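Local coordinates for protein putative metal-dependent phosphoesterase (PDB 3O0F) that hydrolyses phosphoester bonds as a metal-dependent phosphoesterase with iron and zinc ions in its site, and binds adenosine monophosphate beside them, at residues Pro69-Thr74 with Ala89-Pro94. Numbering follows the deposited sequence.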
loop_
_atom_site.group_PDB
_atom_site.type_symbol
_atom_site.label_atom_id
_atom_site.label_comp_id
_atom_site.label_asym_id
_atom_site.label_seq_id
_atom_site.Cartn_x
_atom_site.Cartn_y
_atom_site.Cartn_z
ATOM N N PRO A 69 3.039 -12.787 -14.988
ATOM C CA PRO A 69 4.061 -12.620 -13.960
ATOM C C PRO A 69 3.558 -11.755 -12.816
ATOM O O PRO A 69 2.913 -10.720 -13.047
ATOM C CB PRO A 69 5.185 -11.886 -14.703
ATOM C CG PRO A 69 4.973 -12.202 -16.133
ATOM C CD PRO A 69 3.521 -12.374 -16.315
ATOM N N LEU A 70 3.954 -12.126 -11.607
ATOM C CA LEU A 70 3.487 -11.503 -10.372
ATOM C C LEU A 70 4.634 -11.164 -9.432
ATOM O O LEU A 70 5.508 -11.993 -9.205
ATOM C CB LEU A 70 2.590 -12.496 -9.681
ATOM C CG LEU A 70 2.041 -12.122 -8.320
ATOM C CD1 LEU A 70 1.005 -11.027 -8.541
ATOM C CD2 LEU A 70 1.425 -13.329 -7.671
ATOM N N LEU A 71 4.610 -9.972 -8.834
ATOM C CA LEU A 71 5.486 -9.643 -7.707
ATOM C C LEU A 71 4.678 -9.721 -6.417
ATOM O O LEU A 71 3.509 -9.278 -6.356
ATOM C CB LEU A 71 6.091 -8.230 -7.945
ATOM C CG LEU A 71 7.486 -7.732 -7.654
ATOM C CD1 LEU A 71 8.534 -8.612 -8.314
ATOM C CD2 LEU A 71 7.600 -6.238 -8.120
ATOM N N LEU A 72 5.251 -10.342 -5.394
ATOM C CA LEU A 72 4.597 -10.476 -4.113
ATOM C C LEU A 72 5.029 -9.327 -3.200
ATOM O O LEU A 72 6.216 -9.139 -2.952
ATOM C CB LEU A 72 4.864 -11.836 -3.457
ATOM C CG LEU A 72 4.187 -13.029 -4.195
ATOM C CD1 LEU A 72 4.639 -14.394 -3.691
ATOM C CD2 LEU A 72 2.641 -12.904 -4.197
ATOM N N GLY A 73 4.056 -8.543 -2.728
ATOM C CA GLY A 73 4.375 -7.346 -1.984
ATOM C C GLY A 73 3.401 -7.004 -0.876
ATOM O O GLY A 73 2.373 -7.647 -0.683
ATOM N N THR A 74 3.754 -5.980 -0.124
ATOM C CA THR A 74 2.946 -5.538 1.026
ATOM C C THR A 74 3.176 -4.042 1.174
ATOM O O THR A 74 4.301 -3.579 1.000
ATOM C CB THR A 74 3.396 -6.206 2.317
ATOM O OG1 THR A 74 3.163 -7.606 2.262
ATOM C CG2 THR A 74 2.649 -5.602 3.540
ATOM N N ALA A 89 7.082 -3.237 0.239
ATOM C CA ALA A 89 8.033 -4.314 0.537
ATOM C C ALA A 89 7.752 -5.439 -0.411
ATOM O O ALA A 89 6.630 -5.923 -0.472
ATOM C CB ALA A 89 7.860 -4.805 1.949
ATOM N N PHE A 90 8.741 -5.818 -1.201
ATOM C CA PHE A 90 8.521 -6.864 -2.193
ATOM C C PHE A 90 9.487 -8.038 -1.980
ATOM O O PHE A 90 10.655 -7.847 -1.579
ATOM C CB PHE A 90 8.765 -6.330 -3.600
ATOM C CG PHE A 90 7.831 -5.227 -3.998
ATOM C CD1 PHE A 90 6.515 -5.515 -4.350
ATOM C CD2 PHE A 90 8.264 -3.919 -4.006
ATOM C CE1 PHE A 90 5.626 -4.476 -4.683
ATOM C CE2 PHE A 90 7.409 -2.883 -4.388
ATOM C CZ PHE A 90 6.092 -3.173 -4.710
ATOM N N GLN A 91 8.997 -9.216 -2.336
ATOM C CA GLN A 91 9.827 -10.422 -2.472
ATOM C C GLN A 91 10.650 -10.724 -1.239
ATOM O O GLN A 91 11.868 -10.924 -1.311
ATOM C CB GLN A 91 10.705 -10.320 -3.736
ATOM C CG GLN A 91 9.851 -10.216 -5.044
ATOM C CD GLN A 91 9.083 -11.494 -5.364
ATOM O OE1 GLN A 91 7.854 -11.485 -5.465
ATOM N NE2 GLN A 91 9.815 -12.605 -5.545
ATOM N N TYR A 92 9.980 -10.756 -0.098
ATOM C CA TYR A 92 10.621 -11.114 1.178
ATOM C C TYR A 92 10.057 -12.434 1.671
ATOM O O TYR A 92 8.999 -12.875 1.207
ATOM C CB TYR A 92 10.425 -10.016 2.211
ATOM C CG TYR A 92 9.006 -9.730 2.534
ATOM C CD1 TYR A 92 8.354 -10.414 3.537
ATOM C CD2 TYR A 92 8.306 -8.762 1.831
ATOM C CE1 TYR A 92 7.048 -10.145 3.847
ATOM C CE2 TYR A 92 6.981 -8.487 2.116
ATOM C CZ TYR A 92 6.362 -9.166 3.125
ATOM O OH TYR A 92 5.055 -8.891 3.402
ATOM N N ASP A 93 10.744 -13.069 2.613
ATOM C CA ASP A 93 10.259 -14.332 3.195
ATOM C C ASP A 93 9.014 -14.128 4.056
ATOM O O ASP A 93 9.086 -13.534 5.125
ATOM C CB ASP A 93 11.372 -14.995 3.996
ATOM C CG ASP A 93 10.911 -16.206 4.781
ATOM O OD1 ASP A 93 9.745 -16.687 4.601
ATOM O OD2 ASP A 93 11.732 -16.629 5.639
ATOM N N PRO A 94 7.853 -14.615 3.601
ATOM C CA PRO A 94 6.623 -14.329 4.369
ATOM C C PRO A 94 6.555 -14.988 5.749
ATOM O O PRO A 94 5.817 -14.538 6.601
ATOM C CB PRO A 94 5.512 -14.838 3.451
ATOM C CG PRO A 94 6.130 -15.931 2.677
ATOM C CD PRO A 94 7.573 -15.483 2.438
HETATM O O HOH W 1 6.421 -13.321 -6.924
#
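Gln91 takes over where strand pairing stops. Its backbone N-H gives a nearly straight bond to Leu72 O (2.8 Å), almost along the C=O axis, and its side chain then folds back, bent at chi2 (-68°), so that OE1 receives Leu72 N at 2.8 Å in the plane of the amide. The side-chain carbonyl thus stands in for the main-chain acceptor of a partner strand, and a water donating to both OE1 and Leu70 O extends the link two residues back along the strand. An alanine here would probably leave Leu72 N and the bridging water without this acceptor and weaken the pairing at the open end of the hairpin. Further along, toward the hairpin turn, Thr74 and Ala89 form an antiparallel hydrogen-bonded pair, the N-H of each bonded to the carbonyl of the other. On their face of the sheet, Tyr92 reaches back tip-first: Tyr92 OH donates to Thr74 OG1 at 2.6 Å, with OG1 in the ring plane at its edge, and the same OG1 is also bonded to Thr52 O. Gly73 and Phe90 form the neighbouring non-hydrogen-bonded pair, the Phe90 ring on the opposite face. Phe90 CD1 sits 3.7 Å from Gly73 CA, where a CB would clash with the ring; Leu71 CD2 lies 4.0 Å above one face of the Phe90 ring, offset toward its rim, and Leu71 CD1 packs on Gln91 CG. This hairpin, 70-80 with 83-90, supplies metal ligands Glu75 and His86 to the PHP domain site; these polar bonds probably help keep its strands in register at the end away from the turn.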